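Local structure of glypican-1 (4YWT) at residues S105-F110 against S221-L226; L113-E118 against E146-Y151; T120-F125 against A139-Y144; R214-A219 against E310-S315. The protein carries heparan sulfate chains at the cell surface and through them binds alpha-4(V) collagen, taking part in Schwann cell myelination. The protein carries 3 engineered substitutions. All coordinates share one frame; numbering follows the deposited sequence.

Overall arrangement
All four contacts lie in the elongated, predominantly helical core of glypican-1, and three of them draw on the long helix 70-129. Interactions 1, 2 and 3 follow one another along that helix, at 11, 24 and 34 Å from the chain centre; helix 204-236 is the partner in the first and helix 137-152 in the other two. Interaction 3 lies nearer the connection between the two helices, and interaction 2 follows further along the same hairpin, their centres 10 Å apart. Interaction 4, centred 12 Å from interaction 1 and 10 Å from interaction 2, adds the loop before helix 316-328. Its segments alternate with those of interaction 1 along the sequence, so the two contacts tie sequence-distant parts of the core together.

Interaction 1: S105-F110 against S221-L226; sequences SFDDHF and SFVQGL
Val223, Phe106 and Phe222 carry most of this antiparallel helix-helix contact in the glypican core, where helix 70-129 lies against helix 204-236. The axes of the two short segments approach to 9.9 Å with 152° between their directions, and the closest backbone pair is Asp107 and Val223.

Phe106 and Phe222 form an edge-to-face pair: the ring centroids are 4.6 Å apart and the planes are inclined by 57°, so the T is tilted. The evidence for the edge is one atom, since CE2 of Phe222 sits over the middle of the Phe106 ring, 3.3 Å above its plane. Phe222 gets there because its CG is anti to the backbone N. Leu226 extends the apolar patch, its CD1 lying 4.2 Å from Phe106 CD1.

Val223 packs on both Phe106 and Phe110 through CG2, while CG1 lies beside Asp107. With CG1 anti to the backbone N (chi1 162°), CG2 is placed beside that nitrogen and turned to the first helix, where it lies 4.2 Å from Phe106 CB. Asp107 borders this patch, and its OD1 is hydrogen-bonded to the hydroxyl of Tyr151, which belongs to helix 137-152. Phe106 also touches Ala381 of helix 373-387. One turn further along, Val223 CG2 meets the edge of the Phe110 ring in its plane, 4.0 Å from CD2.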
# COMPACT_ATOMS: atom_id res chain seq x y z
N SER A 105 -10.79 -5.44 1.09
CA SER A 105 -11.01 -6.73 0.43
C SER A 105 -10.31 -7.88 1.15
O SER A 105 -10.95 -8.88 1.49
CB SER A 105 -10.54 -6.66 -1.02
OG SER A 105 -11.37 -5.80 -1.79
N PHE A 106 -9.01 -7.74 1.39
CA PHE A 106 -8.25 -8.83 2.00
C PHE A 106 -8.65 -9.09 3.45
O PHE A 106 -8.82 -10.24 3.85
CB PHE A 106 -6.75 -8.55 1.91
CG PHE A 106 -6.14 -8.98 0.61
CD1 PHE A 106 -6.12 -8.13 -0.48
CD2 PHE A 106 -5.59 -10.25 0.48
CE1 PHE A 106 -5.56 -8.53 -1.68
CE2 PHE A 106 -5.03 -10.66 -0.72
CZ PHE A 106 -5.02 -9.79 -1.80
N ASP A 107 -8.79 -8.02 4.24
CA ASP A 107 -9.19 -8.18 5.64
C ASP A 107 -10.54 -8.91 5.72
O ASP A 107 -10.67 -9.95 6.39
CB ASP A 107 -9.27 -6.82 6.33
CG ASP A 107 -9.42 -6.93 7.83
OD1 ASP A 107 -8.74 -7.79 8.43
OD2 ASP A 107 -10.21 -6.17 8.42
N ASP A 108 -11.52 -8.35 5.01
CA ASP A 108 -12.86 -8.91 4.97
C ASP A 108 -12.86 -10.36 4.49
O ASP A 108 -13.62 -11.17 5.00
CB ASP A 108 -13.77 -8.08 4.07
CG ASP A 108 -14.26 -6.81 4.75
OD1 ASP A 108 -13.70 -6.44 5.80
OD2 ASP A 108 -15.21 -6.19 4.23
N HIS A 109 -12.00 -10.68 3.52
CA HIS A 109 -12.01 -12.04 2.98
C HIS A 109 -11.35 -13.04 3.91
O HIS A 109 -11.78 -14.19 3.98
CB HIS A 109 -11.33 -12.09 1.61
CG HIS A 109 -11.35 -13.46 1.00
ND1 HIS A 109 -12.53 -14.12 0.71
CD2 HIS A 109 -10.35 -14.30 0.65
CE1 HIS A 109 -12.25 -15.30 0.19
NE2 HIS A 109 -10.93 -15.44 0.14
N PHE A 110 -10.30 -12.63 4.62
CA PHE A 110 -9.67 -13.51 5.60
C PHE A 110 -10.66 -13.80 6.73
O PHE A 110 -10.90 -14.97 7.10
CB PHE A 110 -8.39 -12.89 6.15
CG PHE A 110 -7.23 -12.96 5.19
CD1 PHE A 110 -6.99 -14.10 4.45
CD2 PHE A 110 -6.39 -11.86 5.01
CE1 PHE A 110 -5.93 -14.17 3.56
CE2 PHE A 110 -5.34 -11.92 4.12
CZ PHE A 110 -5.10 -13.07 3.40
N SER A 221 0.41 -10.12 8.31
CA SER A 221 1.51 -9.25 7.89
C SER A 221 1.18 -8.55 6.58
O SER A 221 1.53 -7.38 6.39
CB SER A 221 2.80 -10.05 7.75
OG SER A 221 3.15 -10.65 8.99
N PHE A 222 0.51 -9.25 5.68
CA PHE A 222 0.11 -8.66 4.40
C PHE A 222 -0.87 -7.50 4.63
O PHE A 222 -0.66 -6.38 4.14
CB PHE A 222 -0.50 -9.71 3.49
CG PHE A 222 -0.91 -9.18 2.14
CD1 PHE A 222 0.03 -8.99 1.14
CD2 PHE A 222 -2.23 -8.89 1.86
CE1 PHE A 222 -0.33 -8.50 -0.10
CE2 PHE A 222 -2.61 -8.41 0.62
CZ PHE A 222 -1.66 -8.22 -0.36
N VAL A 223 -1.93 -7.78 5.39
CA VAL A 223 -2.92 -6.76 5.71
C VAL A 223 -2.29 -5.55 6.40
O VAL A 223 -2.55 -4.39 6.04
CB VAL A 223 -4.05 -7.35 6.58
CG1 VAL A 223 -4.84 -6.25 7.28
CG2 VAL A 223 -4.97 -8.22 5.74
N GLN A 224 -1.44 -5.83 7.39
CA GLN A 224 -0.69 -4.79 8.09
C GLN A 224 0.13 -3.94 7.13
O GLN A 224 0.18 -2.71 7.26
CB GLN A 224 0.24 -5.42 9.13
CG GLN A 224 -0.23 -5.27 10.57
CD GLN A 224 0.54 -6.16 11.53
OE1 GLN A 224 1.45 -6.88 11.13
NE2 GLN A 224 0.18 -6.10 12.81
N GLY A 225 0.76 -4.59 6.16
CA GLY A 225 1.52 -3.91 5.13
C GLY A 225 0.66 -2.98 4.30
O GLY A 225 1.05 -1.84 4.03
N LEU A 226 -0.51 -3.46 3.89
CA LEU A 226 -1.44 -2.60 3.16
C LEU A 226 -1.81 -1.37 3.98
O LEU A 226 -1.81 -0.24 3.47
CB LEU A 226 -2.70 -3.37 2.77
CG LEU A 226 -2.54 -4.43 1.68
CD1 LEU A 226 -3.81 -5.25 1.54
CD2 LEU A 226 -2.18 -3.77 0.35

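Interaction 2: L113-E118 against E146-Y151; sequences LLNDSE and ELRLYY. With NAG (2-acetamido-2-deoxy-beta-D-glucopyranose), chain E.
Leu114 faces Leu147 and Arg148 across a helical hairpin of the glypican core, in which helix 70-129 and helix 137-152 run antiparallel; the two short segments are at 178°, with axes 11.1 Å apart. Each methyl of Leu114 has its own task. CD1 packs on Leu147 CD1 at 4.1 Å, whereas CD2 lies against the backbone of Arg148, 3.9 Å from its CA. Phe216 of helix 204-236 touches both leucines and so extends this apolar layer to a third helix.

Asn115, the next residue, is N-glycosylated: its ND2 is joined to C1 of the N-acetylglucosamine by a 1.4 Å covalent bond. The remaining amide oxygen, OD1, is turned to the second helix and lies 3.0 Å from Arg148 NH2, with the amide and guanidinium planes almost perpendicular. The sugar C6 stands over one face of the guanidinium, so the first residue of the glycan lies beside the arginine.

Glu118, one turn on, is extended from CB to the carboxylate and makes the salt bridge of the contact. Arg148 comes to meet it by bending at chi3 (-70°), which carries the guanidinium toward the first helix. The two flat groups are only 22° from coplanar. A water, accepting from Arg148 NH1 and donating to Glu118 OE2, forms a second link between them. The direct bond, from Arg148 NH2 to Glu118 OE1, is 2.8 Å long and nearly straight, with its acceptor in the guanidinium plane.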
# COMPACT_ATOMS: atom_id res chain seq x y z
N LEU A 113 -13.31 -16.10 5.51
CA LEU A 113 -12.84 -17.47 5.37
C LEU A 113 -12.89 -18.16 6.72
O LEU A 113 -13.42 -19.27 6.84
CB LEU A 113 -11.43 -17.52 4.79
CG LEU A 113 -11.31 -17.34 3.27
CD1 LEU A 113 -9.85 -17.28 2.85
CD2 LEU A 113 -12.04 -18.45 2.53
N LEU A 114 -12.35 -17.49 7.74
CA LEU A 114 -12.36 -18.06 9.08
C LEU A 114 -13.80 -18.30 9.58
O LEU A 114 -14.15 -19.42 10.02
CB LEU A 114 -11.61 -17.15 10.05
CG LEU A 114 -11.27 -17.75 11.42
CD1 LEU A 114 -10.50 -19.05 11.25
CD2 LEU A 114 -10.48 -16.76 12.26
N ASN A 115 -14.62 -17.26 9.50
CA ASN A 115 -16.01 -17.33 9.94
C ASN A 115 -16.81 -18.43 9.24
O ASN A 115 -17.61 -19.14 9.87
CB ASN A 115 -16.69 -15.97 9.72
CG ASN A 115 -16.23 -14.92 10.71
OD1 ASN A 115 -15.25 -15.11 11.43
ND2 ASN A 115 -16.93 -13.79 10.75
N ASP A 116 -16.59 -18.57 7.94
CA ASP A 116 -17.27 -19.56 7.12
C ASP A 116 -16.80 -20.95 7.48
O ASP A 116 -17.59 -21.90 7.45
CB ASP A 116 -17.03 -19.28 5.63
CG ASP A 116 -18.15 -19.78 4.75
OD1 ASP A 116 -19.15 -19.06 4.59
OD2 ASP A 116 -18.03 -20.91 4.21
N SER A 117 -15.52 -21.08 7.80
CA SER A 117 -15.00 -22.34 8.30
C SER A 117 -15.73 -22.72 9.58
O SER A 117 -16.19 -23.86 9.73
CB SER A 117 -13.49 -22.25 8.54
OG SER A 117 -12.92 -23.54 8.69
N GLU A 118 -15.86 -21.76 10.48
CA GLU A 118 -16.55 -22.01 11.75
C GLU A 118 -18.02 -22.41 11.54
O GLU A 118 -18.51 -23.34 12.18
CB GLU A 118 -16.46 -20.79 12.66
CG GLU A 118 -16.84 -21.08 14.11
CD GLU A 118 -16.77 -19.85 15.00
OE1 GLU A 118 -16.46 -18.76 14.48
OE2 GLU A 118 -17.03 -19.98 16.21
N GLU A 146 -9.66 -17.76 19.36
CA GLU A 146 -8.22 -17.61 19.54
C GLU A 146 -7.52 -17.33 18.21
O GLU A 146 -6.64 -16.47 18.12
CB GLU A 146 -7.62 -18.85 20.20
CG GLU A 146 -7.83 -18.93 21.70
CD GLU A 146 -6.76 -18.17 22.47
OE1 GLU A 146 -5.61 -18.65 22.53
OE2 GLU A 146 -7.07 -17.09 23.02
N LEU A 147 -7.90 -18.08 17.17
CA LEU A 147 -7.38 -17.86 15.83
C LEU A 147 -7.69 -16.44 15.36
O LEU A 147 -6.87 -15.79 14.71
CB LEU A 147 -7.97 -18.87 14.85
CG LEU A 147 -7.43 -20.30 14.86
CD1 LEU A 147 -8.22 -21.17 13.89
CD2 LEU A 147 -5.96 -20.31 14.49
N ARG A 148 -8.89 -15.98 15.69
CA ARG A 148 -9.36 -14.66 15.30
C ARG A 148 -8.52 -13.57 15.96
O ARG A 148 -8.03 -12.65 15.29
CB ARG A 148 -10.84 -14.52 15.66
CG ARG A 148 -11.58 -13.41 14.94
CD ARG A 148 -13.08 -13.63 15.04
NE ARG A 148 -13.52 -14.78 14.25
CZ ARG A 148 -14.32 -15.75 14.70
NH1 ARG A 148 -14.77 -15.71 15.94
NH2 ARG A 148 -14.66 -16.75 13.90
N LEU A 149 -8.35 -13.68 17.27
CA LEU A 149 -7.49 -12.77 18.02
C LEU A 149 -6.07 -12.77 17.48
O LEU A 149 -5.42 -11.73 17.38
CB LEU A 149 -7.47 -13.14 19.51
CG LEU A 149 -8.58 -12.56 20.39
CD1 LEU A 149 -8.60 -13.25 21.74
CD2 LEU A 149 -8.38 -11.06 20.55
N TYR A 150 -5.60 -13.96 17.12
CA TYR A 150 -4.26 -14.13 16.55
C TYR A 150 -4.12 -13.41 15.22
O TYR A 150 -3.08 -12.82 14.93
CB TYR A 150 -3.94 -15.61 16.38
CG TYR A 150 -2.53 -15.88 15.91
CD1 TYR A 150 -1.45 -15.61 16.73
CD2 TYR A 150 -2.29 -16.43 14.66
CE1 TYR A 150 -0.16 -15.86 16.31
CE2 TYR A 150 -1.00 -16.68 14.23
CZ TYR A 150 0.06 -16.39 15.06
OH TYR A 150 1.35 -16.64 14.64
N TYR A 151 -5.18 -13.45 14.41
CA TYR A 151 -5.17 -12.75 13.13
C TYR A 151 -5.20 -11.24 13.34
O TYR A 151 -4.51 -10.50 12.65
CB TYR A 151 -6.36 -13.17 12.26
CG TYR A 151 -6.59 -12.24 11.08
CD1 TYR A 151 -5.81 -12.34 9.94
CD2 TYR A 151 -7.58 -11.27 11.12
CE1 TYR A 151 -6.00 -11.49 8.87
CE2 TYR A 151 -7.78 -10.41 10.05
CZ TYR A 151 -6.99 -10.53 8.93
OH TYR A 151 -7.19 -9.68 7.86
C1 NAG E . -16.62 -12.71 11.65
C2 NAG E . -17.16 -11.37 11.10
C3 NAG E . -17.03 -10.26 12.15
C4 NAG E . -17.64 -10.69 13.47
C5 NAG E . -17.01 -12.00 13.92
C6 NAG E . -17.61 -12.53 15.20
C7 NAG E . -17.03 -11.03 8.67
C8 NAG E . -18.45 -11.48 8.62
N2 NAG E . -16.46 -11.00 9.88
O3 NAG E . -17.68 -9.09 11.67
O4 NAG E . -17.42 -9.69 14.46
O5 NAG E . -17.24 -13.00 12.91
O6 NAG E . -19.01 -12.32 15.26
O7 NAG E . -16.41 -10.70 7.66
O HOH W 1 -15.63 -18.19 17.61

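Interaction 3: T120-F125 against A139-Y144; sequences TLQATF and AFRDLY
The Phe125 ring turns its edge to the face of Phe140, with centroids 5.8 Å apart and planes at 77°, a nearly perpendicular T. Over the centre of one Phe125 face stands CG of Leu121, from its own helix, and Thr124 OG1 lies at the edge. Tyr144 instead receives Leu121 at its ring edge, near the plane: CD1 is 4.0 Å from Tyr144 CE1. The other methyl, CD2, packs on Phe140 CB. Leu121 thus wedges among three aromatic residues where helix 70-129 and helix 137-152 form an antiparallel hairpin, the short segments being at 162° with axes 11.5 Å apart. Leu320 of helix 316-328 touches both Leu121 and Phe140.

At the rim, Gln122 OE1 lies at the edge of the Arg141 guanidinium. NH2 donates to Gln122 OE1 over 2.8 Å, almost straight at 172°; the acceptor lies in the guanidinium plane, but the donor stands above the plane of the amide carbonyl.

Chemically the contact is divided: the buried aromatic and aliphatic interior probably gives most of the cohesion, while the single charged-to-neutral hydrogen bond fixes the two polar side chains against each other at the more exposed border.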
# COMPACT_ATOMS: atom_id res chain seq x y z
N THR A 120 -19.38 -23.71 8.84
CA THR A 120 -19.38 -25.02 8.20
C THR A 120 -19.19 -26.12 9.24
O THR A 120 -19.87 -27.15 9.21
CB THR A 120 -18.28 -25.13 7.12
OG1 THR A 120 -18.41 -24.04 6.20
CG2 THR A 120 -18.40 -26.45 6.37
N LEU A 121 -18.26 -25.88 10.16
CA LEU A 121 -18.03 -26.82 11.25
C LEU A 121 -19.30 -27.00 12.08
O LEU A 121 -19.76 -28.12 12.29
CB LEU A 121 -16.88 -26.35 12.14
CG LEU A 121 -16.55 -27.19 13.38
CD1 LEU A 121 -15.05 -27.28 13.57
CD2 LEU A 121 -17.21 -26.62 14.62
N GLN A 122 -19.87 -25.89 12.55
CA GLN A 122 -21.07 -25.92 13.38
C GLN A 122 -22.24 -26.62 12.69
O GLN A 122 -23.07 -27.25 13.34
CB GLN A 122 -21.49 -24.51 13.78
CG GLN A 122 -20.55 -23.83 14.76
CD GLN A 122 -21.01 -22.44 15.13
OE1 GLN A 122 -20.54 -21.85 16.10
NE2 GLN A 122 -21.94 -21.90 14.35
N ALA A 123 -22.29 -26.51 11.36
CA ALA A 123 -23.41 -27.08 10.61
C ALA A 123 -23.22 -28.57 10.30
O ALA A 123 -24.19 -29.33 10.31
CB ALA A 123 -23.61 -26.30 9.33
N THR A 124 -21.99 -28.98 10.03
CA THR A 124 -21.75 -30.34 9.56
C THR A 124 -21.31 -31.32 10.65
O THR A 124 -21.62 -32.51 10.58
CB THR A 124 -20.68 -30.36 8.45
OG1 THR A 124 -19.44 -29.85 8.96
CG2 THR A 124 -21.13 -29.51 7.27
N PHE A 125 -20.58 -30.83 11.65
CA PHE A 125 -20.03 -31.69 12.71
C PHE A 125 -21.05 -32.49 13.54
O PHE A 125 -20.79 -33.65 13.84
CB PHE A 125 -19.16 -30.85 13.66
CG PHE A 125 -17.71 -30.81 13.26
CD1 PHE A 125 -17.35 -30.65 11.94
CD2 PHE A 125 -16.72 -30.92 14.22
CE1 PHE A 125 -16.01 -30.61 11.57
CE2 PHE A 125 -15.38 -30.88 13.86
CZ PHE A 125 -15.03 -30.72 12.54
N ALA A 139 -15.14 -25.79 22.97
CA ALA A 139 -13.71 -25.94 22.72
C ALA A 139 -13.35 -25.43 21.33
O ALA A 139 -12.41 -24.66 21.16
CB ALA A 139 -13.28 -27.39 22.88
N PHE A 140 -14.13 -25.85 20.34
CA PHE A 140 -13.91 -25.44 18.95
C PHE A 140 -14.18 -23.95 18.76
O PHE A 140 -13.40 -23.25 18.10
CB PHE A 140 -14.80 -26.27 18.01
CG PHE A 140 -14.52 -27.74 18.06
CD1 PHE A 140 -13.38 -28.26 17.46
CD2 PHE A 140 -15.39 -28.61 18.69
CE1 PHE A 140 -13.11 -29.62 17.50
CE2 PHE A 140 -15.13 -29.97 18.73
CZ PHE A 140 -13.99 -30.47 18.13
N ARG A 141 -15.27 -23.47 19.35
CA ARG A 141 -15.61 -22.05 19.30
C ARG A 141 -14.48 -21.21 19.89
O ARG A 141 -14.10 -20.18 19.33
CB ARG A 141 -16.93 -21.80 20.04
CG ARG A 141 -17.33 -20.34 20.15
CD ARG A 141 -18.80 -20.22 20.55
NE ARG A 141 -19.69 -20.64 19.47
CZ ARG A 141 -20.99 -20.83 19.61
NH1 ARG A 141 -21.57 -20.65 20.79
NH2 ARG A 141 -21.72 -21.21 18.57
N ASP A 142 -13.95 -21.67 21.02
CA ASP A 142 -12.82 -21.02 21.67
C ASP A 142 -11.59 -21.03 20.77
O ASP A 142 -10.88 -20.03 20.67
CB ASP A 142 -12.49 -21.70 23.00
CG ASP A 142 -13.44 -21.29 24.12
OD1 ASP A 142 -13.94 -20.15 24.08
OD2 ASP A 142 -13.67 -22.12 25.03
N LEU A 143 -11.34 -22.16 20.11
CA LEU A 143 -10.22 -22.24 19.18
C LEU A 143 -10.35 -21.21 18.07
O LEU A 143 -9.38 -20.52 17.73
CB LEU A 143 -10.11 -23.65 18.59
CG LEU A 143 -8.96 -23.84 17.59
CD1 LEU A 143 -7.64 -23.39 18.20
CD2 LEU A 143 -8.88 -25.29 17.14
N TYR A 144 -11.54 -21.09 17.50
CA TYR A 144 -11.77 -20.11 16.44
C TYR A 144 -11.61 -18.68 16.95
O TYR A 144 -11.07 -17.83 16.24
CB TYR A 144 -13.16 -20.30 15.82
CG TYR A 144 -13.19 -21.35 14.74
CD1 TYR A 144 -13.56 -22.65 15.02
CD2 TYR A 144 -12.82 -21.04 13.44
CE1 TYR A 144 -13.58 -23.62 14.03
CE2 TYR A 144 -12.83 -21.99 12.44
CZ TYR A 144 -13.22 -23.28 12.74
OH TYR A 144 -13.24 -24.24 11.76

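Interaction 4: R214-A219 against E310-S315; sequences RAFVAA and ESVIGS
The loop between helix 286-299 and helix 316-328 packs here on one side of helix 204-236, a helix-to-loop contact in the predominantly helical glypican core. A short 3-10 turn at Val312 and Ile313 presents two neighbouring aliphatic side chains to Ala215, Phe216 and Ala219, and no direct hydrogen bond crosses between the segments. The nearest backbones are those of Ala215 and Ile313, whose CA atoms are 6.8 Å apart; the small methyl of Ala215 is consistent with so close an approach.

That methyl touches both residues of the turn. Its CB lies 3.7 Å from Val312 CG1 and 3.9 Å from Ile313 CG1. Ile313 has the largest share of the contact: CG1 is anti to its carbonyl carbon (chi1 -60°), and the chain then runs on along the helix until CD1 meets Ala219 CB at 4.0 Å. The same CG1 lies over one face of the Phe216 ring, while Phe216 CZ approaches the Ile313 backbone, 4.0 Å from its CA. Ile313 also touches Phe110 and Leu113, so the loop packs on helix 70-129 too; Phe216 reaches Leu114 of that helix and Leu147 of helix 137-152.

The turn is closed by Ser315, whose N donates to Val312 O and whose hydroxyl donates to Ser311 O over 2.9 Å from above the carbonyl plane. At the polar margin Arg214 is fixed through NH2 to the carbonyl of Lys302. Its NH1 donates to a water 2.9 Å from that nitrogen, lying in the guanidinium plane, and the same water accepts a weak bond from Val312 N.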
# COMPACT_ATOMS: atom_id res chain seq x y z
N ARG A 214 2.11 -20.65 9.50
CA ARG A 214 2.56 -19.93 8.31
C ARG A 214 1.50 -18.96 7.78
O ARG A 214 1.73 -17.74 7.68
CB ARG A 214 2.96 -20.93 7.22
CG ARG A 214 3.04 -20.33 5.82
CD ARG A 214 3.43 -21.38 4.79
NE ARG A 214 2.63 -22.60 4.90
CZ ARG A 214 1.36 -22.71 4.53
NH1 ARG A 214 0.72 -23.87 4.67
NH2 ARG A 214 0.71 -21.67 4.02
N ALA A 215 0.33 -19.51 7.46
CA ALA A 215 -0.70 -18.78 6.74
C ALA A 215 -1.29 -17.59 7.51
O ALA A 215 -1.56 -16.55 6.91
CB ALA A 215 -1.82 -19.74 6.35
N PHE A 216 -1.49 -17.74 8.81
CA PHE A 216 -2.14 -16.67 9.57
C PHE A 216 -1.23 -15.46 9.78
O PHE A 216 -1.67 -14.31 9.66
CB PHE A 216 -2.66 -17.20 10.90
CG PHE A 216 -4.02 -17.85 10.80
CD1 PHE A 216 -5.17 -17.08 10.82
CD2 PHE A 216 -4.14 -19.23 10.67
CE1 PHE A 216 -6.42 -17.67 10.72
CE2 PHE A 216 -5.38 -19.82 10.56
CZ PHE A 216 -6.52 -19.04 10.59
N VAL A 217 0.05 -15.71 10.07
CA VAL A 217 0.99 -14.61 10.20
C VAL A 217 1.26 -14.01 8.83
O VAL A 217 1.49 -12.80 8.71
CB VAL A 217 2.32 -15.04 10.88
CG1 VAL A 217 3.13 -15.97 9.99
CG2 VAL A 217 3.14 -13.82 11.27
N ALA A 218 1.21 -14.84 7.78
CA ALA A 218 1.33 -14.33 6.42
C ALA A 218 0.22 -13.32 6.13
O ALA A 218 0.48 -12.18 5.74
CB ALA A 218 1.30 -15.47 5.42
N ALA A 219 -1.02 -13.76 6.33
CA ALA A 219 -2.20 -12.93 6.11
C ALA A 219 -2.15 -11.63 6.91
O ALA A 219 -2.35 -10.53 6.37
CB ALA A 219 -3.46 -13.71 6.45
N GLU A 310 -5.68 -26.50 -0.34
CA GLU A 310 -6.25 -25.17 -0.23
C GLU A 310 -5.71 -24.48 1.02
O GLU A 310 -4.97 -25.08 1.79
CB GLU A 310 -7.78 -25.24 -0.18
CG GLU A 310 -8.29 -26.30 0.78
CD GLU A 310 -9.75 -26.12 1.14
OE1 GLU A 310 -10.26 -24.98 1.02
OE2 GLU A 310 -10.40 -27.11 1.54
N SER A 311 -6.11 -23.23 1.23
CA SER A 311 -5.55 -22.46 2.34
C SER A 311 -6.23 -22.85 3.64
O SER A 311 -7.44 -23.03 3.70
CB SER A 311 -5.70 -20.96 2.09
OG SER A 311 -5.04 -20.22 3.09
N VAL A 312 -5.42 -22.98 4.69
CA VAL A 312 -5.92 -23.42 5.99
C VAL A 312 -6.79 -22.35 6.64
O VAL A 312 -7.63 -22.65 7.49
CB VAL A 312 -4.75 -23.79 6.93
CG1 VAL A 312 -3.95 -22.55 7.31
CG2 VAL A 312 -5.27 -24.50 8.17
N ILE A 313 -6.61 -21.10 6.22
CA ILE A 313 -7.35 -19.97 6.78
C ILE A 313 -8.86 -20.17 6.66
O ILE A 313 -9.63 -19.71 7.50
CB ILE A 313 -6.94 -18.65 6.09
CG1 ILE A 313 -5.44 -18.39 6.30
CG2 ILE A 313 -7.75 -17.47 6.63
CD1 ILE A 313 -4.88 -17.29 5.41
N GLY A 314 -9.27 -20.89 5.62
CA GLY A 314 -10.68 -21.19 5.43
C GLY A 314 -11.01 -22.67 5.50
O GLY A 314 -12.11 -23.08 5.11
N SER A 315 -10.08 -23.49 5.99
CA SER A 315 -10.28 -24.93 6.00
C SER A 315 -9.78 -25.63 7.27
O SER A 315 -9.44 -26.81 7.23
CB SER A 315 -9.61 -25.56 4.77
OG SER A 315 -8.20 -25.54 4.89
O HOH W 2 -2.16 -23.62 4.24